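Local coordinates for protein DNA helicase uvsW (Enterobacteria phage T4, PDB 1RIF) that couples ATP hydrolysis to 3'-5' translocation and duplex DNA unwinding in recombination-dependent repair and stalled-fork processing, at residues A[97-102]-A[148-153]; A[119-124]-A[142-147]; A[160-165]-A[171-176]; A[176-181]-A[186-191]. The protein carries 1 engineered substitution. All coordinates share one frame; numbering follows the deposited sequence.

Contact 1 (A[97-102]-A[148-153]); sequences DEWLSK and LARYYL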
# COMPACT_ATOMS: atom_id res chain seq x y z
N ASP A 97 1.50 21.29 8.86
CA ASP A 97 0.38 22.19 9.10
C ASP A 97 0.48 23.42 8.22
O ASP A 97 -0.53 23.92 7.73
CB ASP A 97 0.30 22.56 10.57
CG ASP A 97 -0.07 21.38 11.45
OD1 ASP A 97 -0.90 20.54 11.03
OD2 ASP A 97 0.48 21.30 12.58
N GLU A 98 1.71 23.90 8.00
CA GLU A 98 1.94 25.06 7.13
C GLU A 98 1.46 24.70 5.72
O GLU A 98 0.76 25.48 5.07
CB GLU A 98 3.43 25.40 7.09
CG GLU A 98 3.79 26.72 7.72
CD GLU A 98 5.22 26.72 8.29
OE1 GLU A 98 6.17 26.46 7.52
OE2 GLU A 98 5.37 26.96 9.52
N TRP A 99 1.84 23.51 5.26
CA TRP A 99 1.45 23.04 3.94
C TRP A 99 -0.08 22.96 3.83
O TRP A 99 -0.66 23.38 2.83
CB TRP A 99 2.05 21.66 3.68
CG TRP A 99 1.60 21.02 2.40
CD1 TRP A 99 1.99 21.35 1.14
CD2 TRP A 99 0.66 19.94 2.27
NE1 TRP A 99 1.35 20.54 0.22
CE2 TRP A 99 0.53 19.67 0.88
CE3 TRP A 99 -0.08 19.18 3.18
CZ2 TRP A 99 -0.31 18.66 0.39
CZ3 TRP A 99 -0.92 18.18 2.69
CH2 TRP A 99 -1.03 17.93 1.31
N LEU A 100 -0.72 22.43 4.87
CA LEU A 100 -2.18 22.30 4.88
C LEU A 100 -2.90 23.64 4.83
O LEU A 100 -3.98 23.75 4.24
CB LEU A 100 -2.64 21.56 6.14
CG LEU A 100 -2.59 20.03 6.20
CD1 LEU A 100 -3.05 19.59 7.58
CD2 LEU A 100 -3.46 19.42 5.09
N SER A 101 -2.32 24.66 5.45
CA SER A 101 -2.96 25.97 5.48
C SER A 101 -2.92 26.72 4.16
O SER A 101 -3.61 27.71 4.01
CB SER A 101 -2.36 26.83 6.60
OG SER A 101 -0.99 27.09 6.35
N LYS A 102 -2.13 26.25 3.21
CA LYS A 102 -2.05 26.92 1.91
C LYS A 102 -3.06 26.32 0.92
O LYS A 102 -3.28 26.86 -0.17
CB LYS A 102 -0.63 26.83 1.33
CG LYS A 102 -0.22 25.47 0.79
CD LYS A 102 -0.42 25.40 -0.71
CE LYS A 102 0.03 24.06 -1.29
NZ LYS A 102 1.50 23.87 -1.18
N LEU A 148 -3.15 12.96 0.58
CA LEU A 148 -1.98 12.11 0.41
C LEU A 148 -1.47 12.20 -1.04
O LEU A 148 -0.27 12.34 -1.26
CB LEU A 148 -2.33 10.66 0.76
CG LEU A 148 -2.43 10.36 2.25
CD1 LEU A 148 -3.14 9.03 2.42
CD2 LEU A 148 -1.05 10.33 2.87
N ALA A 149 -2.38 12.14 -2.02
CA ALA A 149 -1.99 12.24 -3.43
C ALA A 149 -1.47 13.64 -3.78
O ALA A 149 -0.49 13.78 -4.52
CB ALA A 149 -3.17 11.86 -4.32
N ARG A 150 -2.12 14.68 -3.26
CA ARG A 150 -1.72 16.08 -3.46
C ARG A 150 -0.27 16.26 -2.99
O ARG A 150 0.57 16.83 -3.69
CB ARG A 150 -2.58 17.02 -2.62
CG ARG A 150 -2.95 18.36 -3.24
CD ARG A 150 -1.83 19.06 -3.98
NE ARG A 150 -2.38 19.52 -5.26
CZ ARG A 150 -2.04 20.65 -5.88
NH1 ARG A 150 -1.14 21.47 -5.37
NH2 ARG A 150 -2.64 20.95 -7.03
N TYR A 151 0.00 15.81 -1.77
CA TYR A 151 1.33 15.92 -1.20
C TYR A 151 2.36 15.28 -2.11
O TYR A 151 3.37 15.89 -2.43
CB TYR A 151 1.40 15.23 0.16
CG TYR A 151 2.78 15.27 0.76
CD1 TYR A 151 3.18 16.34 1.56
CD2 TYR A 151 3.72 14.28 0.46
CE1 TYR A 151 4.49 16.43 2.04
CE2 TYR A 151 5.02 14.36 0.94
CZ TYR A 151 5.40 15.44 1.72
OH TYR A 151 6.69 15.52 2.19
N TYR A 152 2.10 14.04 -2.52
CA TYR A 152 3.02 13.33 -3.39
C TYR A 152 3.21 14.07 -4.72
O TYR A 152 4.33 14.25 -5.20
CB TYR A 152 2.51 11.92 -3.69
CG TYR A 152 3.46 11.13 -4.53
CD1 TYR A 152 4.53 10.44 -3.96
CD2 TYR A 152 3.38 11.17 -5.92
CE1 TYR A 152 5.49 9.82 -4.75
CE2 TYR A 152 4.32 10.56 -6.72
CZ TYR A 152 5.39 9.89 -6.13
OH TYR A 152 6.36 9.33 -6.94
N LEU A 153 2.09 14.49 -5.30
CA LEU A 153 2.08 15.20 -6.57
C LEU A 153 3.04 16.39 -6.53
O LEU A 153 3.85 16.60 -7.44
CB LEU A 153 0.65 15.66 -6.88
CG LEU A 153 0.09 16.07 -8.25
CD1 LEU A 153 0.19 17.55 -8.42
CD2 LEU A 153 0.79 15.32 -9.37

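Contact 2 (A[119-124]-A[142-147]); sequences KDAVFE and SLIQAL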
# COMPACT_ATOMS: atom_id res chain seq x y z
N LYS A 119 -6.24 14.97 9.39
CA LYS A 119 -4.92 15.60 9.38
C LYS A 119 -3.89 14.66 10.02
O LYS A 119 -2.78 14.50 9.52
CB LYS A 119 -4.94 16.92 10.15
CG LYS A 119 -5.78 18.02 9.52
CD LYS A 119 -5.68 19.31 10.33
CE LYS A 119 -6.46 20.44 9.67
NZ LYS A 119 -6.37 21.71 10.47
N ASP A 120 -4.27 14.05 11.14
CA ASP A 120 -3.40 13.12 11.84
C ASP A 120 -3.08 11.90 10.97
O ASP A 120 -1.92 11.51 10.83
CB ASP A 120 -4.05 12.65 13.15
CG ASP A 120 -4.01 13.71 14.25
OD1 ASP A 120 -3.33 14.74 14.07
OD2 ASP A 120 -4.65 13.49 15.31
N ALA A 121 -4.12 11.31 10.37
CA ALA A 121 -3.95 10.14 9.52
C ALA A 121 -3.00 10.42 8.35
O ALA A 121 -2.09 9.63 8.06
CB ALA A 121 -5.31 9.68 8.99
N VAL A 122 -3.21 11.56 7.68
CA VAL A 122 -2.37 11.95 6.55
C VAL A 122 -0.93 12.15 7.00
O VAL A 122 0.00 11.69 6.34
CB VAL A 122 -2.89 13.26 5.90
CG1 VAL A 122 -1.86 13.79 4.91
CG2 VAL A 122 -4.21 13.01 5.18
N PHE A 123 -0.75 12.85 8.12
CA PHE A 123 0.59 13.10 8.64
C PHE A 123 1.29 11.78 9.00
O PHE A 123 2.46 11.58 8.66
CB PHE A 123 0.52 13.99 9.88
CG PHE A 123 1.87 14.31 10.46
CD1 PHE A 123 2.75 15.16 9.80
CD2 PHE A 123 2.28 13.73 11.66
CE1 PHE A 123 4.01 15.43 10.31
CE2 PHE A 123 3.54 13.99 12.19
CZ PHE A 123 4.41 14.83 11.51
N GLU A 124 0.58 10.89 9.68
CA GLU A 124 1.11 9.58 10.08
C GLU A 124 1.57 8.78 8.86
O GLU A 124 2.64 8.15 8.89
CB GLU A 124 0.03 8.76 10.80
CG GLU A 124 0.23 8.59 12.28
CD GLU A 124 1.39 7.66 12.62
OE1 GLU A 124 1.35 6.47 12.23
OE2 GLU A 124 2.33 8.12 13.29
N SER A 142 -12.01 9.92 1.39
CA SER A 142 -11.65 10.46 0.08
C SER A 142 -10.76 11.68 0.22
O SER A 142 -9.88 11.91 -0.60
CB SER A 142 -12.89 10.82 -0.74
OG SER A 142 -13.65 11.84 -0.12
N LEU A 143 -10.99 12.47 1.28
CA LEU A 143 -10.20 13.67 1.52
C LEU A 143 -8.81 13.27 2.02
O LEU A 143 -7.82 13.93 1.70
CB LEU A 143 -10.87 14.58 2.56
CG LEU A 143 -10.16 15.92 2.86
CD1 LEU A 143 -9.96 16.72 1.58
CD2 LEU A 143 -10.99 16.72 3.86
N ILE A 144 -8.75 12.20 2.80
CA ILE A 144 -7.47 11.71 3.31
C ILE A 144 -6.64 11.25 2.12
O ILE A 144 -5.47 11.56 2.01
CB ILE A 144 -7.66 10.52 4.29
CG1 ILE A 144 -8.31 11.02 5.58
CG2 ILE A 144 -6.31 9.86 4.56
CD1 ILE A 144 -8.47 9.96 6.67
N GLN A 145 -7.28 10.51 1.22
CA GLN A 145 -6.63 10.02 0.02
C GLN A 145 -6.22 11.17 -0.91
O GLN A 145 -5.14 11.16 -1.50
CB GLN A 145 -7.55 9.03 -0.69
CG GLN A 145 -7.60 7.67 -0.00
CD GLN A 145 -8.67 6.76 -0.56
OE1 GLN A 145 -9.86 6.94 -0.29
NE2 GLN A 145 -8.27 5.77 -1.35
N ALA A 146 -7.09 12.18 -1.03
CA ALA A 146 -6.81 13.35 -1.87
C ALA A 146 -5.61 14.12 -1.33
O ALA A 146 -4.75 14.56 -2.10
CB ALA A 146 -8.03 14.27 -1.93
N LEU A 147 -5.54 14.29 -0.02
CA LEU A 147 -4.43 15.02 0.59
C LEU A 147 -3.11 14.27 0.41
O LEU A 147 -2.07 14.88 0.13
CB LEU A 147 -4.71 15.28 2.07
CG LEU A 147 -5.82 16.32 2.26
CD1 LEU A 147 -6.14 16.51 3.73
CD2 LEU A 147 -5.34 17.63 1.65

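Contact 3 (A[160-165]-A[171-176]); sequences ILIIVP and TQMADD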
# COMPACT_ATOMS: atom_id res chain seq x y z
N ILE A 160 0.45 8.26 -9.15
CA ILE A 160 -0.29 7.76 -7.99
C ILE A 160 -1.36 6.77 -8.47
O ILE A 160 -2.15 7.09 -9.37
CB ILE A 160 -0.98 8.91 -7.20
CG1 ILE A 160 0.04 9.99 -6.82
CG2 ILE A 160 -1.62 8.36 -5.93
CD1 ILE A 160 -0.19 11.32 -7.55
N LEU A 161 -1.36 5.57 -7.89
CA LEU A 161 -2.33 4.53 -8.23
C LEU A 161 -3.30 4.42 -7.06
O LEU A 161 -2.88 4.22 -5.92
CB LEU A 161 -1.66 3.17 -8.41
CG LEU A 161 -2.31 2.06 -9.27
CD1 LEU A 161 -2.01 0.73 -8.62
CD2 LEU A 161 -3.80 2.23 -9.41
N ILE A 162 -4.59 4.55 -7.35
CA ILE A 162 -5.61 4.44 -6.32
C ILE A 162 -6.52 3.30 -6.73
O ILE A 162 -7.09 3.32 -7.82
CB ILE A 162 -6.41 5.75 -6.21
CG1 ILE A 162 -5.44 6.92 -6.01
CG2 ILE A 162 -7.39 5.68 -5.02
CD1 ILE A 162 -6.11 8.25 -6.01
N ILE A 163 -6.64 2.29 -5.87
CA ILE A 163 -7.47 1.12 -6.15
C ILE A 163 -8.77 1.19 -5.34
O ILE A 163 -8.74 1.33 -4.12
CB ILE A 163 -6.70 -0.20 -5.80
CG1 ILE A 163 -5.36 -0.24 -6.55
CG2 ILE A 163 -7.55 -1.44 -6.16
CD1 ILE A 163 -4.49 -1.47 -6.26
N VAL A 164 -9.91 1.10 -6.01
CA VAL A 164 -11.19 1.16 -5.31
C VAL A 164 -11.96 -0.14 -5.55
O VAL A 164 -11.68 -0.86 -6.51
CB VAL A 164 -12.06 2.39 -5.77
CG1 VAL A 164 -11.33 3.69 -5.43
CG2 VAL A 164 -12.38 2.31 -7.25
N PRO A 165 -12.92 -0.46 -4.67
CA PRO A 165 -13.70 -1.70 -4.83
C PRO A 165 -14.57 -1.88 -6.07
O PRO A 165 -14.75 -3.02 -6.52
CB PRO A 165 -14.49 -1.78 -3.52
CG PRO A 165 -14.58 -0.37 -3.06
CD PRO A 165 -13.24 0.20 -3.40
N THR A 171 -15.28 6.33 -10.58
CA THR A 171 -15.82 7.61 -11.03
C THR A 171 -16.04 8.56 -9.86
O THR A 171 -15.78 9.75 -9.97
CB THR A 171 -17.17 7.41 -11.74
OG1 THR A 171 -16.96 6.69 -12.97
CG2 THR A 171 -17.81 8.74 -12.04
N GLN A 172 -16.54 8.01 -8.76
CA GLN A 172 -16.81 8.80 -7.56
C GLN A 172 -15.53 9.39 -6.98
O GLN A 172 -15.51 10.55 -6.57
CB GLN A 172 -17.50 7.92 -6.51
CG GLN A 172 -17.93 8.68 -5.26
CD GLN A 172 -18.52 7.78 -4.18
OE1 GLN A 172 -19.49 7.05 -4.41
NE2 GLN A 172 -17.93 7.82 -3.00
N MET A 173 -14.47 8.60 -6.94
CA MET A 173 -13.20 9.06 -6.40
C MET A 173 -12.64 10.22 -7.22
O MET A 173 -12.15 11.20 -6.67
CB MET A 173 -12.18 7.92 -6.38
CG MET A 173 -10.84 8.25 -5.71
SD MET A 173 -10.93 8.41 -3.90
CE MET A 173 -10.65 6.71 -3.42
N ALA A 174 -12.71 10.08 -8.54
CA ALA A 174 -12.22 11.09 -9.46
C ALA A 174 -13.03 12.36 -9.29
O ALA A 174 -12.49 13.46 -9.26
CB ALA A 174 -12.31 10.59 -10.90
N ASP A 175 -14.34 12.21 -9.16
CA ASP A 175 -15.21 13.35 -8.99
C ASP A 175 -14.94 14.04 -7.65
O ASP A 175 -14.93 15.27 -7.58
CB ASP A 175 -16.67 12.93 -9.08
CG ASP A 175 -17.07 12.55 -10.50
OD1 ASP A 175 -16.24 12.71 -11.41
OD2 ASP A 175 -18.22 12.09 -10.69
N ASP A 176 -14.72 13.26 -6.58
CA ASP A 176 -14.45 13.85 -5.27
C ASP A 176 -13.21 14.71 -5.32
O ASP A 176 -13.22 15.85 -4.87
CB ASP A 176 -14.26 12.76 -4.22
CG ASP A 176 -15.53 12.00 -3.92
OD1 ASP A 176 -16.63 12.52 -4.20
OD2 ASP A 176 -15.43 10.87 -3.39

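Contact 4 (A[176-181]-A[186-191]); sequences DFVDYR and AMIKKI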
# COMPACT_ATOMS: atom_id res chain seq x y z
N ASP A 176 -14.72 13.26 -6.58
CA ASP A 176 -14.45 13.85 -5.27
C ASP A 176 -13.21 14.71 -5.32
O ASP A 176 -13.22 15.85 -4.87
CB ASP A 176 -14.26 12.76 -4.22
CG ASP A 176 -15.53 12.00 -3.92
OD1 ASP A 176 -16.63 12.52 -4.20
OD2 ASP A 176 -15.43 10.87 -3.39
N PHE A 177 -12.12 14.15 -5.86
CA PHE A 177 -10.84 14.85 -5.98
C PHE A 177 -10.99 16.20 -6.67
O PHE A 177 -10.36 17.18 -6.28
CB PHE A 177 -9.83 13.99 -6.76
CG PHE A 177 -9.11 12.95 -5.91
CD1 PHE A 177 -9.75 12.31 -4.86
CD2 PHE A 177 -7.78 12.62 -6.18
CE1 PHE A 177 -9.08 11.35 -4.09
CE2 PHE A 177 -7.11 11.66 -5.42
CZ PHE A 177 -7.76 11.03 -4.37
N VAL A 178 -11.82 16.24 -7.71
CA VAL A 178 -12.05 17.47 -8.44
C VAL A 178 -12.97 18.41 -7.65
O VAL A 178 -12.83 19.63 -7.72
CB VAL A 178 -12.65 17.18 -9.86
CG1 VAL A 178 -12.89 18.48 -10.62
CG2 VAL A 178 -11.70 16.30 -10.66
N ASP A 179 -13.91 17.85 -6.88
CA ASP A 179 -14.81 18.69 -6.09
C ASP A 179 -14.01 19.44 -5.02
O ASP A 179 -14.29 20.61 -4.74
CB ASP A 179 -15.91 17.86 -5.43
CG ASP A 179 -16.95 18.72 -4.73
OD1 ASP A 179 -17.51 19.63 -5.38
OD2 ASP A 179 -17.22 18.49 -3.53
N TYR A 180 -13.02 18.76 -4.44
CA TYR A 180 -12.17 19.37 -3.41
C TYR A 180 -11.36 20.51 -4.02
O TYR A 180 -10.98 21.48 -3.34
CB TYR A 180 -11.20 18.33 -2.85
CG TYR A 180 -11.86 17.25 -2.03
CD1 TYR A 180 -11.50 15.92 -2.20
CD2 TYR A 180 -12.82 17.57 -1.07
CE1 TYR A 180 -12.09 14.92 -1.43
CE2 TYR A 180 -13.41 16.58 -0.29
CZ TYR A 180 -13.04 15.26 -0.49
OH TYR A 180 -13.62 14.27 0.27
N ARG A 181 -11.08 20.35 -5.31
CA ARG A 181 -10.31 21.29 -6.12
C ARG A 181 -8.82 21.11 -5.92
O ARG A 181 -8.04 22.04 -6.15
CB ARG A 181 -10.72 22.73 -5.84
CG ARG A 181 -12.18 22.99 -6.15
CD ARG A 181 -12.48 24.47 -6.16
NE ARG A 181 -13.92 24.71 -6.03
CZ ARG A 181 -14.48 25.90 -6.14
NH1 ARG A 181 -13.72 26.96 -6.39
NH2 ARG A 181 -15.79 26.04 -5.99
N ALA A 186 -8.34 16.37 -16.07
CA ALA A 186 -7.27 16.06 -17.01
C ALA A 186 -6.10 15.39 -16.28
O ALA A 186 -5.26 14.74 -16.90
CB ALA A 186 -6.80 17.33 -17.71
N MET A 187 -6.07 15.54 -14.96
CA MET A 187 -5.02 14.96 -14.12
C MET A 187 -5.35 13.55 -13.58
O MET A 187 -4.51 12.90 -12.96
CB MET A 187 -4.77 15.88 -12.92
CG MET A 187 -4.40 17.32 -13.26
SD MET A 187 -4.39 18.35 -11.76
CE MET A 187 -2.89 17.80 -10.94
N ILE A 188 -6.58 13.09 -13.81
CA ILE A 188 -6.99 11.78 -13.30
C ILE A 188 -7.52 10.85 -14.38
O ILE A 188 -8.56 11.10 -15.00
CB ILE A 188 -8.06 11.98 -12.21
CG1 ILE A 188 -7.52 12.91 -11.12
CG2 ILE A 188 -8.48 10.63 -11.64
CD1 ILE A 188 -8.57 13.40 -10.15
N LYS A 189 -6.79 9.76 -14.61
CA LYS A 189 -7.16 8.76 -15.60
C LYS A 189 -7.88 7.59 -14.94
O LYS A 189 -7.35 6.97 -14.03
CB LYS A 189 -5.92 8.23 -16.33
CG LYS A 189 -6.23 7.14 -17.34
CD LYS A 189 -4.97 6.45 -17.83
CE LYS A 189 -5.33 5.37 -18.85
NZ LYS A 189 -4.23 4.37 -19.07
N LYS A 190 -9.10 7.30 -15.38
CA LYS A 190 -9.82 6.17 -14.81
C LYS A 190 -9.62 5.00 -15.76
O LYS A 190 -9.84 5.13 -16.96
CB LYS A 190 -11.31 6.51 -14.67
CG LYS A 190 -11.60 7.70 -13.77
CD LYS A 190 -13.08 7.88 -13.50
CE LYS A 190 -13.86 8.17 -14.77
NZ LYS A 190 -13.47 9.46 -15.39
N ILE A 191 -9.17 3.86 -15.24
CA ILE A 191 -8.97 2.70 -16.10
C ILE A 191 -10.04 1.64 -15.83
O ILE A 191 -10.67 1.65 -14.78
CB ILE A 191 -7.58 2.06 -15.91
CG1 ILE A 191 -7.41 1.58 -14.47
CG2 ILE A 191 -6.51 3.06 -16.26
CD1 ILE A 191 -6.12 0.82 -14.22

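Contact 1 (A[97-102]-A[148-153])
Trp99 lays the six-membered ring of its indole over the start of Tyr151, bringing helix 93-101 against helix 141-155, the helix that begins within the predicted ATP-binding segment of the RecA-like helicase fold. The ring atom CZ2 of Trp99 comes 3.6 Å from Tyr151 CA, and Trp99 CH2 lies 3.8 Å from Tyr151 CB, so the closest touches are to backbone and CB. The two rings form a T-shaped (edge-to-face) pair: Tyr151 turns its edge to the Trp99 face, the centroids of the Trp99 six-membered ring and the Tyr151 ring are 5.6 Å apart and the planes stand at 80°. Tyr151 CD1 leads the edge, 4.2 Å above the plane and over the centre of the Trp99 ring. The other neighbour comes in from the rim, near the indole plane, where Arg150 CB is 4.1 Å from Trp99 CZ2.

The reach across the helix gap follows from chi1 of Trp99 (175°), which sets CG opposite the backbone N and directs the indole at helix 141-155. Tyr151 OH is hydrogen-bonded to Glu89 OE1. Glu154, one helical turn beyond Arg150, gathers the polar ends: its OE2 forms a salt bridge with Arg150 NH1, while its OE1 takes both the indole N-H of Trp99, through NE1, and Lys102 NZ.

Contact 2 (A[119-124]-A[142-147])
This is a buried helix-helix contact made mainly by aliphatic side chains, joining helix 116-128 to the first turns of helix 141-155 on the flank of the parallel sheet. The local axes of 119-124 and 142-147 run the same general way, with a signed crossing angle of -38°, and approach to 9.5 Å. The backbones come closest at Val122 and Ile144, whose CA atoms are 6.0 Å apart.

Val122 is the hub. Its CG2 methyl meets Ile144 CG2 at 3.8 Å and Leu147 CB at 3.9 Å, and so fits between two residues one turn apart on the facing helix. The same Val122 CG2 lies 3.7 Å from Ile144 O, touching main chain too. With chi1 at 169°, Val122 places CG1 opposite its backbone N, and it is the other branch, CG2, that faces helix 141-155. The Val122 and Ile144 side chains run alongside each other in opposite senses rather than meeting end on.

Helix 141-155 is the connecting helix of a beta-alpha-beta crossover: it comes after strand 130-133 and the predicted ATP-binding segment, which runs into the start of this helix at Ser142, and leads into strand 159-163. Leu135 of that segment touches both Ala121 and Ile144, extending the apolar layer toward the predicted nucleotide site. Phe96 of helix 93-101 also packs on Val122.

Ile144 uses its longer branch separately. Chi2 is extended (-176°), which carries CD1 to 3.9 Å from Ala121 CB, while Leu147 offers its CB rather than its branched end.

Contact 3 (A[160-165]-A[171-176])
Met173 CE meets Ile162 and Val164, methyl against methyl, with no ring or other flat group between them. The thioether methyl does all the touching from the helix side. Met173 CE stands 3.8 Å from Ile162 CG2 and 3.7 Å from Val164 CG1, bridging two residues that lie two positions apart and point to the same side of the chain. The side chain of Met173 crosses each of these obliquely. Only CE comes within touching distance, and the closest pair of CA atoms, Val164 and Met173, is still 8.2 Å apart; the long side chain spans that gap.

Its path is stretched at first and then folded. Chi1 of Met173 is -175°, extending CG away from the backbone N, whereas chi2 (72°) and chi3 (88°) both bend, turning the methyl toward the strand.

The contact belongs to a beta-alpha-beta crossover of the parallel helicase sheet, in which strand 159-163 passes into helix 167-180 and on to strand 188-190. The Val164-Pro165 end of the strand probably corresponds to the start of motif Ia, which in superfamily 2 relatives contacts nucleic acid. Ile163 points away from the helix and packs on Asn231 of the neighbouring strand 226-232.

The same apolar layer continues around the methyl. Ile162 is also covered by Phe177, one turn along helix 167-180, and by Val207 and Val209 of strand 207-210. Helix 141-155 closes in through Gln145, which touches both Ile162 and Met173, while Asp176 reaches Ser142, at the start of that helix and within the predicted ATP site.

Contact 4 (A[176-181]-A[186-191])
Ile188 CD1 makes the touches to residues 176-181, and it sits against the root of Phe177: Ile188 CD1 is 3.7 Å from Phe177 CB and 4.1 Å from Phe177 CD2. A looser touch comes from Val178, whose CG2 is 4.3 Å from Ile188 CD1. The side chains of Phe177 and Ile188 cross at about a right angle, with the methyl approaching the phenyl ring obliquely. The small buried surface, 93 Å² in all, fits a contact carried by one methyl.

Ile188 gets there with an extended longer branch: chi2 of 168° holds CD1 far from the backbone, enough to cover the 8.8 Å between Phe177 CA and Ile188 CA.

In the next shell, Phe183, in the loop between the segments, meets the Phe177 ring and touches Ile188, and Ala174, one turn earlier in the helix, lies on Ile188 as well. Strand 188-190 is an outermost strand of the seven-stranded parallel sheet, reached from helix 167-180 at the end of a beta-alpha-beta crossover, and Ile188 packs helix against sheet at that margin. Backbone hydrogen bonds from Met187, Lys189 and Ile191 to Val207 and Val209 fix the strand beside 207-210.

Further out, Arg181, just past the helix, leaves helical geometry with phi 80°; the bonds from Arg181 N to Phe177 O and Val178 O are both weak. Ala146 of helix 141-155 packs on both Phe177 and Tyr180.

In the fold
The four contacts trace one flank of the RecA-like ATPase domain, carried by this N-terminal part of the helicase. Contact 2 is nested inside the chain loop closed by contact 1, and contacts 3 and 4 follow in series. Contacts 1 and 2 share helix 141-155, their centres about 9 Å apart; contacts 3 and 4 share helix 167-180 and Asp176, about 8 Å apart, and reach the same parallel sheet. The pairs are about 15 to 18 Å from each other but touch: Ser142 OG and Tyr180 OH, 2.5 Å apart, probably hydrogen-bond. Packing thus passes the start of helix 141-155, which holds Ser142 of the predicted ATP site, a site altered by an engineered substitution here.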